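Local coordinates for nuclear movement protein (Encephalitozoon cuniculi, PDB 2O30) that has no established function but carries a CS domain of the p23 and NudC type and probably binds unfolded proteins, at residues 53-58 and 84-89. The protein carries 1 engineered substitution. Sequence-based numbering, arbitrary orientation.
Sequences ELLHEV and WDSLLV
His56 turns the edge of its imidazole onto one face of the Trp84 indole in a T-shaped stack. The planes stand at 75°, the His56 ring centroid is 4.7 Å from that of the five-membered ring of Trp84, and His56 CD2 is the atom lowered onto the indole, offset toward its rim. His56 CG lies anti to its carbonyl carbon (chi1 -57°), and CB lies off the plane just beyond the CZ2-CE2 rim, 3.6 Å from Trp84 CZ2. A water joins His56 NE2 to the backbone N of Asp85. Leu55 runs beside His56, its CG anti to the backbone N (chi1 -174°): CB packs by Trp84 CE3, and CG sits over one face of the imidazole, toward its rim. Val58 crosses the indole at about a right angle, CG1 near CH2; Leu54 crosses it obliquely, CB near CH2, while Leu54 CD2 meets Leu87 CD1 and Leu88 CD2. Two backbone bonds, Val89 N to Glu53 O and Leu55 N to Leu87 O (each 2.9 Å), flank Leu54 and Leu88 in a single bridge. Ser86 OG donates to Leu88 O. Lys78 makes a cation-pi contact with Trp84. Two buried carbonyl oxygens without polar partners face carbon: His56 O meets Trp84 CH2, and Ser86 O lies 3.4 Å from Leu55 CD2. The modelled C-terminal segment is thus fastened to the CS-domain beta-sandwich mainly by apolar and aromatic packing, its direct hydrogen bonds to 53-58 all backbone to backbone.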
ATOM      1  N   GLU A  53      12.351   0.928   5.389  1.00 29.89           N
ATOM      2  CA  GLU A  53      12.715  -0.446   5.153  1.00 29.80           C
ATOM      3  C   GLU A  53      13.040  -1.056   6.498  1.00 28.62           C
ATOM      4  O   GLU A  53      13.811  -0.481   7.263  1.00 27.75           O
ATOM      5  CB  GLU A  53      13.937  -0.510   4.233  1.00 30.88           C
ATOM      6  CG  GLU A  53      14.377  -1.904   3.880  1.00 35.45           C
ATOM      7  CD  GLU A  53      15.283  -1.917   2.661  1.00 41.64           C
ATOM      8  OE1 GLU A  53      16.351  -1.263   2.703  1.00 43.48           O
ATOM      9  OE2 GLU A  53      14.913  -2.575   1.657  1.00 45.59           O
ATOM     10  N   LEU A  54      12.434  -2.204   6.785  1.00 27.38           N
ATOM     11  CA  LEU A  54      12.642  -2.883   8.053  1.00 26.78           C
ATOM     12  C   LEU A  54      14.091  -3.355   8.107  1.00 26.52           C
ATOM     13  O   LEU A  54      14.682  -3.634   7.068  1.00 26.98           O
ATOM     14  CB  LEU A  54      11.706  -4.076   8.187  1.00 27.09           C
ATOM     15  CG  LEU A  54      10.224  -3.744   8.437  1.00 28.32           C
ATOM     16  CD1 LEU A  54       9.464  -5.036   8.711  1.00 31.20           C
ATOM     17  CD2 LEU A  54      10.072  -2.821   9.613  1.00 27.10           C
ATOM     18  N   LEU A  55      14.645  -3.442   9.310  1.00 25.67           N
ATOM     19  CA  LEU A  55      16.052  -3.821   9.473  1.00 26.21           C
ATOM     20  C   LEU A  55      16.369  -5.213   8.913  1.00 26.72           C
ATOM     21  O   LEU A  55      17.438  -5.424   8.298  1.00 27.37           O
ATOM     22  CB  LEU A  55      16.452  -3.734  10.952  1.00 25.55           C
ATOM     23  CG  LEU A  55      17.953  -3.981  11.210  1.00 26.34           C
ATOM     24  CD1 LEU A  55      18.804  -2.993  10.450  1.00 28.16           C
ATOM     25  CD2 LEU A  55      18.229  -3.903  12.686  1.00 26.80           C
ATOM     26  N   HIS A  56      15.468  -6.167   9.139  1.00 27.08           N
ATOM     27  CA  HIS A  56      15.629  -7.535   8.641  1.00 27.60           C
ATOM     28  C   HIS A  56      14.330  -8.048   8.030  1.00 27.70           C
ATOM     29  O   HIS A  56      13.272  -7.410   8.147  1.00 27.11           O
ATOM     30  CB  HIS A  56      16.061  -8.492   9.756  1.00 27.93           C
ATOM     31  CG  HIS A  56      17.330  -8.089  10.441  1.00 29.50           C
ATOM     32  ND1 HIS A  56      18.558  -8.143   9.817  1.00 31.89           N
ATOM     33  CD2 HIS A  56      17.558  -7.608  11.685  1.00 31.34           C
ATOM     34  CE1 HIS A  56      19.491  -7.719  10.653  1.00 31.54           C
ATOM     35  NE2 HIS A  56      18.911  -7.386  11.793  1.00 31.79           N
ATOM     36  N   GLU A  57      14.415  -9.213   7.401  1.00 28.12           N
ATOM     37  CA  GLU A  57      13.278  -9.811   6.723  1.00 28.96           C
ATOM     38  C   GLU A  57      12.169 -10.274   7.665  1.00 27.49           C
ATOM     39  O   GLU A  57      12.413 -10.767   8.781  1.00 26.55           O
ATOM     40  CB  GLU A  57      13.745 -10.938   5.780  1.00 28.78           C
ATOM     41  CG  GLU A  57      14.455 -10.364   4.551  1.00 31.72           C
ATOM     42  CD  GLU A  57      14.897 -11.407   3.538  1.00 33.26           C
ATOM     43  OE1 GLU A  57      14.131 -12.355   3.250  1.00 39.62           O
ATOM     44  OE2 GLU A  57      16.021 -11.255   3.010  1.00 40.21           O
ATOM     45  N   VAL A  58      10.929 -10.064   7.210  1.00 27.47           N
ATOM     46  CA  VAL A  58       9.761 -10.575   7.920  1.00 26.58           C
ATOM     47  C   VAL A  58       8.904 -11.443   7.000  1.00 26.90           C
ATOM     48  O   VAL A  58       9.042 -11.383   5.775  1.00 28.36           O
ATOM     49  CB  VAL A  58       8.906  -9.427   8.509  1.00 26.37           C
ATOM     50  CG1 VAL A  58       9.732  -8.655   9.547  1.00 25.67           C
ATOM     51  CG2 VAL A  58       8.439  -8.493   7.411  1.00 25.79           C
ATOM     52  N   TRP A  84      16.563  -7.285  17.119  1.00 24.13           N
ATOM     53  CA  TRP A  84      16.870  -6.195  16.191  1.00 24.00           C
ATOM     54  C   TRP A  84      17.304  -4.983  16.998  1.00 24.87           C
ATOM     55  O   TRP A  84      16.618  -4.608  17.954  1.00 24.75           O
ATOM     56  CB  TRP A  84      15.610  -5.775  15.420  1.00 23.59           C
ATOM     57  CG  TRP A  84      15.056  -6.771  14.443  1.00 23.39           C
ATOM     58  CD1 TRP A  84      15.284  -8.136  14.390  1.00 23.38           C
ATOM     59  CD2 TRP A  84      14.150  -6.473  13.378  1.00 23.20           C
ATOM     60  NE1 TRP A  84      14.573  -8.686  13.336  1.00 23.19           N
ATOM     61  CE2 TRP A  84      13.871  -7.688  12.706  1.00 23.50           C
ATOM     62  CE3 TRP A  84      13.543  -5.288  12.923  1.00 23.97           C
ATOM     63  CZ2 TRP A  84      13.003  -7.752  11.603  1.00 22.38           C
ATOM     64  CZ3 TRP A  84      12.692  -5.349  11.821  1.00 22.90           C
ATOM     65  CH2 TRP A  84      12.431  -6.578  11.173  1.00 23.03           C
ATOM     66  N   ASP A  85      18.424  -4.378  16.606  1.00 26.14           N
ATOM     67  CA  ASP A  85      18.904  -3.123  17.202  1.00 27.79           C
ATOM     68  C   ASP A  85      17.985  -1.920  16.943  1.00 26.97           C
ATOM     69  O   ASP A  85      17.905  -0.993  17.764  1.00 26.78           O
ATOM     70  CB  ASP A  85      20.294  -2.774  16.644  1.00 28.60           C
ATOM     71  CG  ASP A  85      21.405  -3.646  17.208  1.00 33.94           C
ATOM     72  OD1 ASP A  85      21.135  -4.580  18.003  1.00 37.08           O
ATOM     73  OD2 ASP A  85      22.572  -3.382  16.846  1.00 38.79           O
ATOM     74  N   SER A  86      17.335  -1.917  15.778  1.00 26.56           N
ATOM     75  CA  SER A  86      16.435  -0.829  15.399  1.00 25.61           C
ATOM     76  C   SER A  86      15.306  -1.430  14.563  1.00 25.48           C
ATOM     77  O   SER A  86      15.418  -2.563  14.091  1.00 24.87           O
ATOM     78  CB  SER A  86      17.189   0.264  14.638  1.00 25.81           C
ATOM     79  OG  SER A  86      17.662  -0.204  13.382  1.00 25.81           O
ATOM     80  N   LEU A  87      14.214  -0.683  14.390  1.00 25.33           N
ATOM     81  CA  LEU A  87      13.097  -1.174  13.584  1.00 25.50           C
ATOM     82  C   LEU A  87      13.448  -1.082  12.108  1.00 25.71           C
ATOM     83  O   LEU A  87      13.154  -1.993  11.337  1.00 25.06           O
ATOM     84  CB  LEU A  87      11.858  -0.319  13.839  1.00 24.70           C
ATOM     85  CG  LEU A  87      10.615  -0.698  13.031  1.00 24.92           C
ATOM     86  CD1 LEU A  87      10.130  -2.112  13.408  1.00 23.01           C
ATOM     87  CD2 LEU A  87       9.510   0.333  13.292  1.00 25.26           C
ATOM     88  N   LEU A  88      14.088   0.023  11.738  1.00 27.20           N
ATOM     89  CA  LEU A  88      14.326   0.360  10.335  1.00 29.58           C
ATOM     90  C   LEU A  88      15.821   0.401  10.013  1.00 31.90           C
ATOM     91  O   LEU A  88      16.662   0.491  10.924  1.00 32.71           O
ATOM     92  CB  LEU A  88      13.681   1.700   9.998  1.00 29.54           C
ATOM     93  CG  LEU A  88      12.174   1.848  10.239  1.00 28.87           C
ATOM     94  CD1 LEU A  88      11.719   3.269   9.889  1.00 31.21           C
ATOM     95  CD2 LEU A  88      11.396   0.823   9.447  1.00 28.55           C
ATOM     96  N   VAL A  89      16.132   0.320   8.721  1.00 33.53           N
ATOM     97  CA  VAL A  89      17.518   0.344   8.215  1.00 35.36           C
ATOM     98  C   VAL A  89      18.309   1.581   8.640  1.00 36.01           C
ATOM     99  O   VAL A  89      17.758   2.669   8.824  1.00 37.88           O
ATOM    100  CB  VAL A  89      17.545   0.194   6.676  1.00 35.33           C
ATOM    101  CG1 VAL A  89      18.837   0.770   6.070  1.00 37.58           C
ATOM    102  CG2 VAL A  89      17.368  -1.264   6.288  1.00 35.52           C
TER
HETATM  103  O   HOH W   1      20.123  -6.070  14.442  1.00 33.80           O